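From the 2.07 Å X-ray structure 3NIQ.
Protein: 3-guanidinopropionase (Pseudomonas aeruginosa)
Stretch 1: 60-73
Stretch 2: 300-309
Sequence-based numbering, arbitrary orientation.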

# COMPACT_ATOMS: atom_id res chain seq x y z
N GLU A 60 16.07 7.23 0.36
CA GLU A 60 15.07 7.10 -0.70
C GLU A 60 15.15 8.24 -1.70
O GLU A 60 14.85 8.07 -2.89
CB GLU A 60 13.66 6.96 -0.11
CG GLU A 60 13.50 5.67 0.74
CD GLU A 60 14.00 4.43 0.02
OE1 GLU A 60 13.72 4.29 -1.19
OE2 GLU A 60 14.68 3.59 0.67
N VAL A 61 15.56 9.42 -1.23
CA VAL A 61 15.85 10.51 -2.20
C VAL A 61 17.05 10.13 -3.11
O VAL A 61 17.04 10.43 -4.31
CB VAL A 61 16.06 11.89 -1.50
CG1 VAL A 61 16.60 12.94 -2.49
CG2 VAL A 61 14.73 12.39 -0.91
N ARG A 62 18.08 9.49 -2.56
CA ARG A 62 19.19 9.02 -3.41
C ARG A 62 18.62 8.10 -4.48
O ARG A 62 18.91 8.24 -5.66
CB ARG A 62 20.25 8.24 -2.62
CG ARG A 62 21.21 9.10 -1.81
CD ARG A 62 22.42 8.31 -1.31
NE ARG A 62 23.48 9.18 -0.79
CZ ARG A 62 23.58 9.59 0.48
NH1 ARG A 62 22.67 9.23 1.38
NH2 ARG A 62 24.59 10.38 0.85
N ASN A 63 17.79 7.17 -4.03
CA ASN A 63 17.20 6.19 -4.91
C ASN A 63 16.42 6.79 -6.07
O ASN A 63 16.69 6.49 -7.24
CB ASN A 63 16.29 5.29 -4.09
CG ASN A 63 16.06 3.98 -4.76
OD1 ASN A 63 15.29 3.88 -5.71
ND2 ASN A 63 16.78 2.96 -4.30
N LEU A 64 15.45 7.65 -5.75
CA LEU A 64 14.63 8.30 -6.75
C LEU A 64 15.37 9.32 -7.59
O LEU A 64 14.96 9.61 -8.73
CB LEU A 64 13.39 8.95 -6.10
CG LEU A 64 12.18 8.02 -5.97
CD1 LEU A 64 11.63 7.57 -7.37
CD2 LEU A 64 12.44 6.80 -5.10
N SER A 65 16.46 9.88 -7.05
CA SER A 65 17.26 10.85 -7.82
C SER A 65 17.89 10.24 -9.09
O SER A 65 18.40 10.96 -9.94
CB SER A 65 18.34 11.51 -6.94
OG SER A 65 19.44 10.64 -6.73
N SER A 66 17.85 8.91 -9.21
CA SER A 66 18.22 8.22 -10.45
C SER A 66 17.41 8.70 -11.65
O SER A 66 17.83 8.52 -12.79
CB SER A 66 17.98 6.72 -10.30
OG SER A 66 19.07 6.17 -9.60
N LEU A 67 16.23 9.29 -11.41
CA LEU A 67 15.37 9.72 -12.52
C LEU A 67 15.75 11.08 -13.08
O LEU A 67 15.25 11.48 -14.14
CB LEU A 67 13.89 9.74 -12.10
CG LEU A 67 13.31 8.48 -11.46
CD1 LEU A 67 11.79 8.58 -11.35
CD2 LEU A 67 13.69 7.24 -12.28
N MET A 68 16.62 11.80 -12.36
CA MET A 68 17.03 13.13 -12.78
C MET A 68 18.01 13.05 -13.94
O MET A 68 18.85 12.14 -14.01
CB MET A 68 17.67 13.90 -11.64
CG MET A 68 16.73 14.17 -10.43
SD MET A 68 15.35 15.21 -10.91
CE MET A 68 14.02 14.03 -11.17
N ARG A 69 17.91 14.02 -14.86
CA ARG A 69 18.78 14.05 -16.03
C ARG A 69 19.85 15.15 -15.88
O ARG A 69 20.00 15.73 -14.79
CB ARG A 69 17.93 14.16 -17.31
CG ARG A 69 16.90 13.03 -17.39
CD ARG A 69 16.18 12.91 -18.73
NE ARG A 69 15.07 11.93 -18.67
CZ ARG A 69 13.87 12.21 -18.15
NH1 ARG A 69 13.63 13.42 -17.64
NH2 ARG A 69 12.90 11.29 -18.13
N LYS A 70 20.61 15.42 -16.93
CA LYS A 70 21.79 16.27 -16.80
C LYS A 70 21.53 17.77 -16.95
O LYS A 70 22.33 18.59 -16.50
CB LYS A 70 22.87 15.84 -17.79
CG LYS A 70 23.48 14.46 -17.47
CD LYS A 70 24.76 14.18 -18.27
CE LYS A 70 24.52 14.05 -19.77
NZ LYS A 70 25.61 13.24 -20.41
N VAL A 71 20.43 18.13 -17.59
CA VAL A 71 20.22 19.53 -17.94
C VAL A 71 18.81 20.02 -17.61
O VAL A 71 17.82 19.35 -17.90
CB VAL A 71 20.54 19.79 -19.45
CG1 VAL A 71 20.26 21.24 -19.83
CG2 VAL A 71 22.00 19.42 -19.76
N HIS A 72 18.74 21.20 -17.00
CA HIS A 72 17.47 21.81 -16.68
C HIS A 72 16.77 22.30 -17.95
O HIS A 72 17.38 22.98 -18.77
CB HIS A 72 17.68 22.97 -15.69
CG HIS A 72 16.43 23.35 -14.98
ND1 HIS A 72 15.38 23.96 -15.61
CD2 HIS A 72 16.06 23.17 -13.69
CE1 HIS A 72 14.40 24.16 -14.73
NE2 HIS A 72 14.79 23.68 -13.56
N HIS A 73 15.48 21.98 -18.11
CA HIS A 73 14.84 22.18 -19.43
C HIS A 73 14.39 23.62 -19.65
O HIS A 73 14.13 24.03 -20.77
CB HIS A 73 13.68 21.18 -19.70
CG HIS A 73 12.37 21.56 -19.09
ND1 HIS A 73 12.08 21.36 -17.76
CD2 HIS A 73 11.25 22.10 -19.64
CE1 HIS A 73 10.85 21.78 -17.50
NE2 HIS A 73 10.33 22.24 -18.62
N ALA A 300 13.94 14.55 -4.61
CA ALA A 300 15.01 14.47 -5.59
C ALA A 300 14.89 15.56 -6.64
O ALA A 300 15.90 16.16 -7.05
CB ALA A 300 15.05 13.07 -6.26
N THR A 301 13.68 15.86 -7.08
CA THR A 301 13.50 16.87 -8.12
C THR A 301 13.78 18.29 -7.59
O THR A 301 14.51 19.05 -8.21
CB THR A 301 12.10 16.82 -8.75
OG1 THR A 301 11.79 15.48 -9.14
CG2 THR A 301 12.07 17.70 -10.01
N MET A 302 13.23 18.64 -6.43
CA MET A 302 13.55 19.94 -5.84
C MET A 302 15.06 20.06 -5.56
O MET A 302 15.67 21.12 -5.76
CB MET A 302 12.72 20.17 -4.57
CG MET A 302 11.20 20.13 -4.82
SD MET A 302 10.68 21.31 -6.10
CE MET A 302 11.44 22.83 -5.53
N MET A 303 15.68 18.95 -5.16
CA MET A 303 17.12 18.92 -4.96
C MET A 303 17.82 19.33 -6.26
O MET A 303 18.71 20.20 -6.26
CB MET A 303 17.56 17.51 -4.56
CG MET A 303 19.05 17.42 -4.18
SD MET A 303 19.52 15.78 -3.63
CE MET A 303 21.06 16.16 -2.78
N PHE A 304 17.41 18.71 -7.37
CA PHE A 304 17.95 19.10 -8.68
C PHE A 304 17.68 20.57 -9.03
O PHE A 304 18.56 21.26 -9.53
CB PHE A 304 17.43 18.19 -9.79
CG PHE A 304 18.05 18.48 -11.13
CD1 PHE A 304 19.35 18.07 -11.42
CD2 PHE A 304 17.35 19.18 -12.10
CE1 PHE A 304 19.94 18.36 -12.64
CE2 PHE A 304 17.95 19.47 -13.35
CZ PHE A 304 19.22 19.05 -13.60
N GLU A 305 16.45 21.04 -8.79
CA GLU A 305 16.12 22.45 -9.09
C GLU A 305 17.11 23.36 -8.34
O GLU A 305 17.63 24.32 -8.91
CB GLU A 305 14.70 22.81 -8.67
CG GLU A 305 13.58 21.99 -9.31
CD GLU A 305 13.25 22.45 -10.71
OE1 GLU A 305 13.65 23.59 -11.08
OE2 GLU A 305 12.60 21.68 -11.45
N LEU A 306 17.33 23.05 -7.07
CA LEU A 306 18.23 23.83 -6.20
C LEU A 306 19.69 23.69 -6.60
O LEU A 306 20.46 24.66 -6.50
CB LEU A 306 18.06 23.39 -4.74
CG LEU A 306 16.76 23.78 -4.07
CD1 LEU A 306 16.59 22.98 -2.78
CD2 LEU A 306 16.68 25.28 -3.82
N LEU A 307 20.08 22.49 -7.04
CA LEU A 307 21.44 22.23 -7.48
C LEU A 307 21.82 23.17 -8.63
O LEU A 307 22.92 23.71 -8.67
CB LEU A 307 21.62 20.77 -7.92
CG LEU A 307 22.87 20.40 -8.72
CD1 LEU A 307 24.15 20.76 -7.95
CD2 LEU A 307 22.89 18.92 -9.07
N CYS A 308 20.90 23.34 -9.56
CA CYS A 308 21.17 24.17 -10.72
C CYS A 308 21.51 25.59 -10.28
O CYS A 308 22.41 26.21 -10.84
CB CYS A 308 19.99 24.16 -11.69
SG CYS A 308 19.81 22.54 -12.52
N LEU A 309 20.80 26.08 -9.28
CA LEU A 309 21.05 27.44 -8.79
C LEU A 309 22.31 27.55 -7.97
O LEU A 309 23.05 28.53 -8.09
CB LEU A 309 19.85 27.96 -8.00
CG LEU A 309 18.50 27.91 -8.71
CD1 LEU A 309 17.44 28.58 -7.84
CD2 LEU A 309 18.58 28.58 -10.09

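One hydrogen bond, between buried side chains, is the only one across a contact otherwise made by packing: H72 NE2 donates to E305 OE1 at 2.7 Å, with a nearly straight N-H...O angle of 166°. Neither side chain starts out aimed at its partner. The CA-to-CB bonds of H72 and E305 both point sideways, and the ends of the side chains come nearer, H72 with chi1 in t and E305 with chi1 and chi2 both in m. The carboxylate oxygen meets the imidazole at its edge, near the ring plane, where the N-H bond of NE2 lies. Both oxygens of E305 are also bonded elsewhere in the structure, so the buried acid is well supplied with polar partners.

One helical turn after F304, C308 rests against the same histidine, its SG 3.8 Å from H72 CB and at the edge of the imidazole, 5.0 Å from the ring centroid.

F304 packs against the loop that leads to H72. With chi1 in t, its ring reaches along the backbone: CE1 is 3.4 Å from R69 O, and CZ lies 4.1 Å from both V71 C and H72 N, the last two at the ring edge. R69, K70 and V71 point their CA-to-CB bonds away from the helix, which leaves main chain facing the phenylalanine. An apolar ring suits this place: its rim packs against main chain and needs no polar partner.

The CA-to-CB bond of M68 points toward the helix, and the side chain bends along it with chi1 and chi2 both in m. Its SD is 3.8 Å from F304 CB and approaches the ring obliquely, 5.1 Å from the centroid; its CE reaches to 3.3 Å from T301 OG1, a hydroxyl hydrogen-bonded elsewhere in the structure. The flexible thioether thus spans successive turns of helix 300-309.

The closest backbone approach is at A300, whose CA is 4.8 Å from S65 CA. A300 CB packs 3.5 Å from S65 CA and 4.0 Å from L64 C, so a single methyl fills the narrow space between the two stretches. S65 is also small, and its OG turns back to R62 O in a 2.7 Å hydrogen bond, leaving its CB 3.7 Å from A300 CB. Nearby, V61 CG1 touches A300 CB at 4.1 Å and M303 SD at 4.2 Å, extending the apolar packing. The axis of the helix containing V61 and that of the helix containing A300 cross at -76°, approaching to 9.8 Å. In all, 547 Å² is buried, summed over both sides.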